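Local structure of putative polyphosphate kinase 2 family protein (Arthrobacter aurescens, 3RHF) at residues G41-A44 against D45-L49; S189-E192 against Q193-R196; Y224-A227 against Y228-F232. The protein probably acts as a polyphosphate kinase of the PPK2 family, moving phosphate between polyphosphate and nucleotides. All coordinates share one frame; numbering follows the deposited sequence.

Interaction 1: residues G41-A44 against D45-L49; sequences GVKA and DGKAL
Asp45 places CG beside its own backbone N and anti to its carbonyl carbon (chi1 -57°). This turns the carboxylate back toward Val42, three residues earlier. OD2 then takes the backbone N-H of Val42, with Val42 N to Asp45 OD2 at 2.8 Å. The bond is nearly straight, 171° at the hydrogen, and uses the lone pair of OD2 that faces away from OD1. The Val42 side chain comes obliquely across the carboxylate, and its CG2 lies 3.5 Å from Asp45 OD2. Gly41 CA approaches Asp45 OD2 at 3.4 Å. OD2 therefore has one N-H and two carbon neighbours from the preceding loop.

The carbonyl of Val42 points into the helix. Val42 O accepts from Gly46 N at 3.0 Å, and more weakly from Asp45 N. Lys47 N to Lys43 O, at 2.8 Å, continues the helical pattern. The chains of Lys43 and Lys47 run on the same side of the first turn, with Lys43 CE 4.2 Å from Lys47 CE. Lys47 NZ hydrogen-bonds a citrate, probably from the crystallisation liquor. Lys43 packs on Trp251 and Lys47 on Arg254, both of helix 250-266, while Asp45 packs on Val7, Val10 and Tyr39. The negative carboxylate lies at the N-terminal end of helix 43-69, where it would probably be favoured by the helix dipole.

Val42 is the N-cap and Asp45 the third residue of the helix. Val42 has no side-chain acceptor to return a bond to Asp45 N. Asp45 thus supplies one half of a capping box, at the start of helix 43-69.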
loop_
_atom_site.group_PDB
_atom_site.type_symbol
_atom_site.label_atom_id
_atom_site.label_comp_id
_atom_site.label_asym_id
_atom_site.label_seq_id
_atom_site.Cartn_x
_atom_site.Cartn_y
_atom_site.Cartn_z
ATOM N N GLY A 41 -5.314 -5.791 -28.450
ATOM C CA GLY A 41 -4.838 -4.411 -28.610
ATOM C C GLY A 41 -3.334 -4.363 -28.443
ATOM O O GLY A 41 -2.703 -5.384 -28.189
ATOM N N VAL A 42 -2.753 -3.178 -28.524
ATOM C CA VAL A 42 -1.311 -3.015 -28.311
ATOM C C VAL A 42 -1.056 -2.134 -27.068
ATOM O O VAL A 42 -1.976 -1.776 -26.367
ATOM C CB VAL A 42 -0.632 -2.487 -29.600
ATOM C CG1 VAL A 42 -0.937 -3.447 -30.745
ATOM C CG2 VAL A 42 -1.139 -1.104 -30.011
ATOM N N LYS A 43 0.197 -1.786 -26.819
ATOM C CA LYS A 43 0.587 -1.046 -25.639
ATOM C C LYS A 43 -0.262 0.188 -25.339
ATOM O O LYS A 43 -0.737 0.332 -24.236
ATOM C CB LYS A 43 2.061 -0.675 -25.750
ATOM C CG LYS A 43 2.618 0.193 -24.629
ATOM C CD LYS A 43 4.171 0.132 -24.585
ATOM C CE LYS A 43 4.776 1.566 -24.438
ATOM N NZ LYS A 43 6.224 1.774 -24.876
ATOM N N ALA A 44 -0.478 1.074 -26.305
ATOM C CA ALA A 44 -1.278 2.273 -26.051
ATOM C C ALA A 44 -2.666 1.911 -25.522
ATOM O O ALA A 44 -3.192 2.614 -24.654
ATOM C CB ALA A 44 -1.394 3.122 -27.277
ATOM N N ASP A 45 -3.245 0.828 -26.051
ATOM C CA ASP A 45 -4.576 0.358 -25.655
ATOM C C ASP A 45 -4.571 -0.273 -24.250
ATOM O O ASP A 45 -5.546 -0.219 -23.487
ATOM C CB ASP A 45 -5.059 -0.735 -26.626
ATOM C CG ASP A 45 -5.098 -0.290 -28.095
ATOM O OD1 ASP A 45 -5.730 0.729 -28.439
ATOM O OD2 ASP A 45 -4.502 -0.997 -28.915
ATOM N N GLY A 46 -3.445 -0.914 -23.956
ATOM C CA GLY A 46 -3.219 -1.600 -22.690
ATOM C C GLY A 46 -3.028 -0.578 -21.581
ATOM O O GLY A 46 -3.534 -0.766 -20.498
ATOM N N LYS A 47 -2.277 0.489 -21.849
ATOM C CA LYS A 47 -2.147 1.550 -20.867
ATOM C C LYS A 47 -3.494 2.150 -20.592
ATOM O O LYS A 47 -3.769 2.505 -19.493
ATOM C CB LYS A 47 -1.168 2.637 -21.297
ATOM C CG LYS A 47 0.259 2.129 -21.293
ATOM C CD LYS A 47 1.306 3.293 -21.109
ATOM C CE LYS A 47 2.825 2.779 -20.898
ATOM N NZ LYS A 47 3.115 1.436 -20.198
ATOM N N ALA A 48 -4.346 2.254 -21.583
ATOM C CA ALA A 48 -5.647 2.824 -21.337
ATOM C C ALA A 48 -6.566 1.828 -20.620
ATOM O O ALA A 48 -7.368 2.230 -19.803
ATOM C CB ALA A 48 -6.273 3.381 -22.641
ATOM N N LEU A 49 -6.442 0.537 -20.894
ATOM C CA LEU A 49 -7.175 -0.460 -20.116
ATOM C C LEU A 49 -6.730 -0.471 -18.676
ATOM O O LEU A 49 -7.541 -0.591 -17.803
ATOM C CB LEU A 49 -7.028 -1.864 -20.704
ATOM C CG LEU A 49 -7.734 -3.023 -19.966
ATOM C CD1 LEU A 49 -9.265 -2.887 -19.937
ATOM C CD2 LEU A 49 -7.331 -4.289 -20.585
#

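Interaction 2: residues S189-E192 against Q193-R196; sequences SKDE and QKKR
Glu192 OE2 is gripped by two nitrogens of one arginine. Arg196 NE donates to Glu192 OE2 at 3.0 Å, as a salt bridge, and Arg196 NH2 adds a weak bond at 3.4 Å to Glu192 OE2. The oxygen sits at the guanidinium edge, 15° out of its plane. It meets NE with the lone pair turned away from OE1. The carboxylate plane stands 79° from the guanidinium plane, so the two groups do not form a flat two-oxygen pair. A bend at chi2 of Glu192 (59°) folds the chain so that CG also touches the arginine, 3.4 Å from Arg196 NE. Arg196 itself is extended from CG to NE.

This turn opens helix 190-202, which follows strand 179-187. Ser189 is its N-cap, and Ser189 OG accepts from Glu192 N at 3.1 Å. The return bond of a capping box is not made. Glu192 turns to Arg196 instead. Beyond the glutamate, Arg196 NH2 also bonds Ala247 O, and NH1 bonds Thr85 O in the loop between strand 75-82 and helix 88-98, the P-loop position in this clan. These bonds should limit rotation of the group, and they join the helix to that loop.

On the other carboxylate oxygen, a water donates a weak bond to Glu192 OE1 and accepts from Lys195 NZ at 3.0 Å. The Lys195 chain passes the glutamate with CD near Glu192 OE1, and Lys195 NZ is too far from Glu192 OE2 for a salt bridge, at 4.2 Å. Asp191 and Lys194 run alongside each other, but Asp191 OD1 and Lys194 NZ stay 4.8 Å apart. Lys194 NZ makes a weak hydrogen bond to Val287 O of the second subunit, and Gln193 OE1 accepts from Arg218.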
loop_
_atom_site.group_PDB
_atom_site.type_symbol
_atom_site.label_atom_id
_atom_site.label_comp_id
_atom_site.label_asym_id
_atom_site.label_seq_id
_atom_site.Cartn_x
_atom_site.Cartn_y
_atom_site.Cartn_z
ATOM N N SER A 189 11.663 -14.589 -20.908
ATOM C CA SER A 189 12.694 -15.391 -21.567
ATOM C C SER A 189 14.051 -15.148 -20.927
ATOM O O SER A 189 14.298 -14.077 -20.361
ATOM C CB SER A 189 12.765 -15.050 -23.044
ATOM O OG SER A 189 13.303 -13.766 -23.215
ATOM N N LYS A 190 14.930 -16.154 -20.986
ATOM C CA LYS A 190 16.335 -15.987 -20.509
ATOM C C LYS A 190 17.022 -14.752 -21.120
ATOM O O LYS A 190 17.766 -14.064 -20.433
ATOM C CB LYS A 190 17.184 -17.249 -20.730
ATOM C CG LYS A 190 18.496 -17.307 -19.873
ATOM C CD LYS A 190 19.453 -18.400 -20.355
ATOM C CE LYS A 190 20.673 -18.599 -19.408
ATOM N NZ LYS A 190 21.582 -19.780 -19.723
ATOM N N ASP A 191 16.719 -14.405 -22.362
ATOM C CA ASP A 191 17.314 -13.184 -22.930
ATOM C C ASP A 191 16.758 -11.876 -22.401
ATOM O O ASP A 191 17.509 -10.915 -22.204
ATOM C CB ASP A 191 17.177 -13.179 -24.447
ATOM C CG ASP A 191 18.127 -14.131 -25.111
ATOM O OD1 ASP A 191 19.174 -14.480 -24.452
ATOM O OD2 ASP A 191 17.789 -14.511 -26.273
ATOM N N GLU A 192 15.438 -11.831 -22.214
ATOM C CA GLU A 192 14.790 -10.696 -21.541
ATOM C C GLU A 192 15.425 -10.398 -20.176
ATOM O O GLU A 192 15.632 -9.230 -19.845
ATOM C CB GLU A 192 13.283 -10.925 -21.375
ATOM C CG GLU A 192 12.490 -9.676 -20.985
ATOM C CD GLU A 192 12.592 -8.520 -21.983
ATOM O OE1 GLU A 192 12.712 -8.756 -23.201
ATOM O OE2 GLU A 192 12.550 -7.359 -21.537
ATOM N N GLN A 193 15.737 -11.434 -19.398
ATOM C CA GLN A 193 16.396 -11.199 -18.121
ATOM C C GLN A 193 17.748 -10.495 -18.334
ATOM O O GLN A 193 18.089 -9.527 -17.636
ATOM C CB GLN A 193 16.635 -12.501 -17.396
ATOM C CG GLN A 193 16.524 -12.400 -15.960
ATOM C CD GLN A 193 17.675 -12.993 -15.192
ATOM O OE1 GLN A 193 18.796 -12.980 -15.663
ATOM N NE2 GLN A 193 17.405 -13.429 -13.932
ATOM N N LYS A 194 18.508 -11.002 -19.298
ATOM C CA LYS A 194 19.800 -10.424 -19.660
ATOM C C LYS A 194 19.630 -8.965 -20.066
ATOM O O LYS A 194 20.337 -8.098 -19.577
ATOM C CB LYS A 194 20.493 -11.254 -20.756
ATOM C CG LYS A 194 21.689 -10.572 -21.382
ATOM C CD LYS A 194 22.813 -11.541 -21.846
ATOM C CE LYS A 194 22.446 -12.439 -23.024
ATOM N NZ LYS A 194 23.666 -13.234 -23.479
ATOM N N LYS A 195 18.662 -8.704 -20.933
ATOM C CA LYS A 195 18.359 -7.339 -21.354
ATOM C C LYS A 195 18.037 -6.457 -20.141
ATOM O O LYS A 195 18.445 -5.309 -20.062
ATOM C CB LYS A 195 17.185 -7.378 -22.329
ATOM C CG LYS A 195 17.005 -6.125 -23.203
ATOM C CD LYS A 195 15.628 -6.092 -23.944
ATOM C CE LYS A 195 15.090 -4.651 -24.282
ATOM N NZ LYS A 195 13.606 -4.692 -24.668
ATOM N N ARG A 196 17.320 -7.011 -19.172
ATOM C CA ARG A 196 16.950 -6.244 -18.005
ATOM C C ARG A 196 18.127 -5.991 -17.050
ATOM O O ARG A 196 18.244 -4.877 -16.536
ATOM C CB ARG A 196 15.708 -6.836 -17.302
ATOM C CG ARG A 196 14.475 -6.634 -18.151
ATOM C CD ARG A 196 13.230 -7.277 -17.609
ATOM N NE ARG A 196 12.139 -7.244 -18.591
ATOM C CZ ARG A 196 10.870 -7.552 -18.321
ATOM N NH1 ARG A 196 10.494 -7.895 -17.097
ATOM N NH2 ARG A 196 9.982 -7.572 -19.267
HETATM O O HOH W 1 11.218 -6.410 -23.978
#

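Interaction 3: residues Y224-A227 against Y228-F232; sequences YMDA and YSVAF
Tyr224 O, Met225 O, Asp226 O and Ala227 O accept in turn from the backbone nitrogens of Tyr228, Ser229, Val230 and Ala231. These are the regular i to i+4 bonds of helix 221-235, and the shortest is Val230 N to Asp226 O at 2.8 Å.

Asp226 O has a second donor. Ser229 OG donates to Asp226 O at 2.9 Å. The hydroxyl comes in from the flank of the carbonyl, with a C=O to donor angle of 111° and a tilt of 30° from the carbonyl plane. With chi1 at 65°, OG lies between the backbone N and carbonyl carbon of Ser229, which turns it back over the preceding turn. If an alanine stood at Ser229, this hydroxyl would be gone and Asp226 O would probably keep Val230 N as its donor but lose the bond on its flank. Val230 packs beside the same carbonyl, with CG2 3.2 Å from Asp226 O. The carboxylate of Asp226 turns elsewhere, and its OD2 forms a salt bridge with Arg150 NH1.

On another side of the helix, the Tyr228 ring lies with an edge by the Tyr224 carbonyl, CD2 3.3 Å from Tyr224 O. The CE of Met225, a selenomethionine, is 4.4 Å from Tyr228 CD2 and approaches the ring obliquely. Ala231 CB sits 3.2 Å from Ala227 O. Tyr228 also packs on Leu147 and Met185, and Tyr224 on Ile148 and Val151.

The contact is thus mixed in chemistry. Tyr228 and Phe232 meet strand 179-187 and Tyr224 meets helix 148-151, while Asp226 turns to Arg150 beside Ala227 and Val230. The serine hydroxyl satisfies its donor within the helix.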
loop_
_atom_site.group_PDB
_atom_site.type_symbol
_atom_site.label_atom_id
_atom_site.label_comp_id
_atom_site.label_asym_id
_atom_site.label_seq_id
_atom_site.Cartn_x
_atom_site.Cartn_y
_atom_site.Cartn_z
ATOM N N TYR A 224 15.553 -24.017 -12.926
ATOM C CA TYR A 224 14.396 -23.242 -12.517
ATOM C C TYR A 224 13.210 -23.425 -13.426
ATOM O O TYR A 224 12.142 -23.631 -12.936
ATOM C CB TYR A 224 14.726 -21.770 -12.417
ATOM C CG TYR A 224 15.387 -21.339 -11.130
ATOM C CD1 TYR A 224 14.655 -21.176 -9.947
ATOM C CD2 TYR A 224 16.737 -21.056 -11.099
ATOM C CE1 TYR A 224 15.291 -20.759 -8.750
ATOM C CE2 TYR A 224 17.356 -20.640 -9.940
ATOM C CZ TYR A 224 16.645 -20.487 -8.773
ATOM O OH TYR A 224 17.335 -20.046 -7.666
HETATM N N MSE A 225 13.352 -23.339 -14.737
HETATM C CA MSE A 225 12.192 -23.619 -15.589
HETATM C C MSE A 225 11.596 -25.009 -15.363
HETATM O O MSE A 225 10.379 -25.196 -15.470
HETATM C CB MSE A 225 12.529 -23.511 -17.073
HETATM C CG MSE A 225 12.794 -22.080 -17.617
HETATM SE SE MSE A 225 11.594 -20.625 -17.024
HETATM C CE MSE A 225 12.490 -20.095 -15.350
ATOM N N ASP A 226 12.462 -25.989 -15.079
ATOM C CA ASP A 226 12.016 -27.368 -14.811
ATOM C C ASP A 226 11.231 -27.426 -13.460
ATOM O O ASP A 226 10.168 -28.066 -13.347
ATOM C CB ASP A 226 13.218 -28.360 -14.868
ATOM C CG ASP A 226 12.781 -29.817 -14.816
ATOM O OD1 ASP A 226 12.038 -30.244 -15.728
ATOM O OD2 ASP A 226 13.152 -30.546 -13.850
ATOM N N ALA A 227 11.781 -26.753 -12.457
ATOM C CA ALA A 227 11.166 -26.686 -11.152
ATOM C C ALA A 227 9.753 -26.128 -11.264
ATOM O O ALA A 227 8.812 -26.657 -10.670
ATOM C CB ALA A 227 11.996 -25.821 -10.235
ATOM N N TYR A 228 9.618 -25.062 -12.040
ATOM C CA TYR A 228 8.340 -24.428 -12.209
ATOM C C TYR A 228 7.392 -25.396 -12.868
ATOM O O TYR A 228 6.259 -25.569 -12.424
ATOM C CB TYR A 228 8.462 -23.121 -13.034
ATOM C CG TYR A 228 8.689 -21.905 -12.146
ATOM C CD1 TYR A 228 7.652 -21.370 -11.398
ATOM C CD2 TYR A 228 9.951 -21.321 -12.019
ATOM C CE1 TYR A 228 7.857 -20.296 -10.570
ATOM C CE2 TYR A 228 10.149 -20.221 -11.168
ATOM C CZ TYR A 228 9.089 -19.724 -10.444
ATOM O OH TYR A 228 9.243 -18.646 -9.578
ATOM N N SER A 229 7.853 -26.024 -13.946
ATOM C CA SER A 229 6.962 -26.813 -14.758
ATOM C C SER A 229 6.503 -28.008 -13.971
ATOM O O SER A 229 5.362 -28.384 -14.076
ATOM C CB SER A 229 7.610 -27.211 -16.089
ATOM O OG SER A 229 8.677 -28.044 -15.826
ATOM N N VAL A 230 7.376 -28.575 -13.144
ATOM C CA VAL A 230 6.983 -29.697 -12.294
ATOM C C VAL A 230 5.989 -29.234 -11.239
ATOM O O VAL A 230 4.893 -29.813 -11.116
ATOM C CB VAL A 230 8.180 -30.397 -11.656
ATOM C CG1 VAL A 230 7.704 -31.453 -10.606
ATOM C CG2 VAL A 230 9.023 -31.040 -12.759
ATOM N N ALA A 231 6.356 -28.179 -10.521
ATOM C CA ALA A 231 5.442 -27.471 -9.603
ATOM C C ALA A 231 4.051 -27.273 -10.188
ATOM O O ALA A 231 3.066 -27.489 -9.484
ATOM C CB ALA A 231 6.029 -26.098 -9.185
ATOM N N PHE A 232 3.962 -26.872 -11.459
ATOM C CA PHE A 232 2.641 -26.697 -12.091
ATOM C C PHE A 232 1.941 -28.026 -12.351
ATOM O O PHE A 232 0.730 -28.101 -12.207
ATOM C CB PHE A 232 2.647 -25.930 -13.433
ATOM C CG PHE A 232 3.310 -24.568 -13.402
ATOM C CD1 PHE A 232 3.237 -23.754 -12.311
ATOM C CD2 PHE A 232 3.996 -24.121 -14.511
ATOM C CE1 PHE A 232 3.857 -22.530 -12.314
ATOM C CE2 PHE A 232 4.612 -22.921 -14.519
ATOM C CZ PHE A 232 4.551 -22.124 -13.394
#

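Overall arrangement
Along the chain the three contacts come in series; none nests in or crosses another. None closes a long loop, since each joins neighbouring turns of one helix. Interaction 1 starts helix 43-69, ahead of strand 75-82. Interaction 2 starts helix 190-202, directly after strand 179-187. Interaction 3 lies inside helix 221-235, before strand 242-246. Centres of interactions 1 and 2 are about 23 Å apart, and those of interactions 2 and 3 about 18 Å, with no direct touch. Trp221, at the start of helix 221-235, packs on Lys190 and Gln193 and links the last two helices. Helix 43-69 packs on helix 250-266, Arg196 ties helix 190-202 to the loop after strand 75-82, and helix 221-235 lies on strand 179-187.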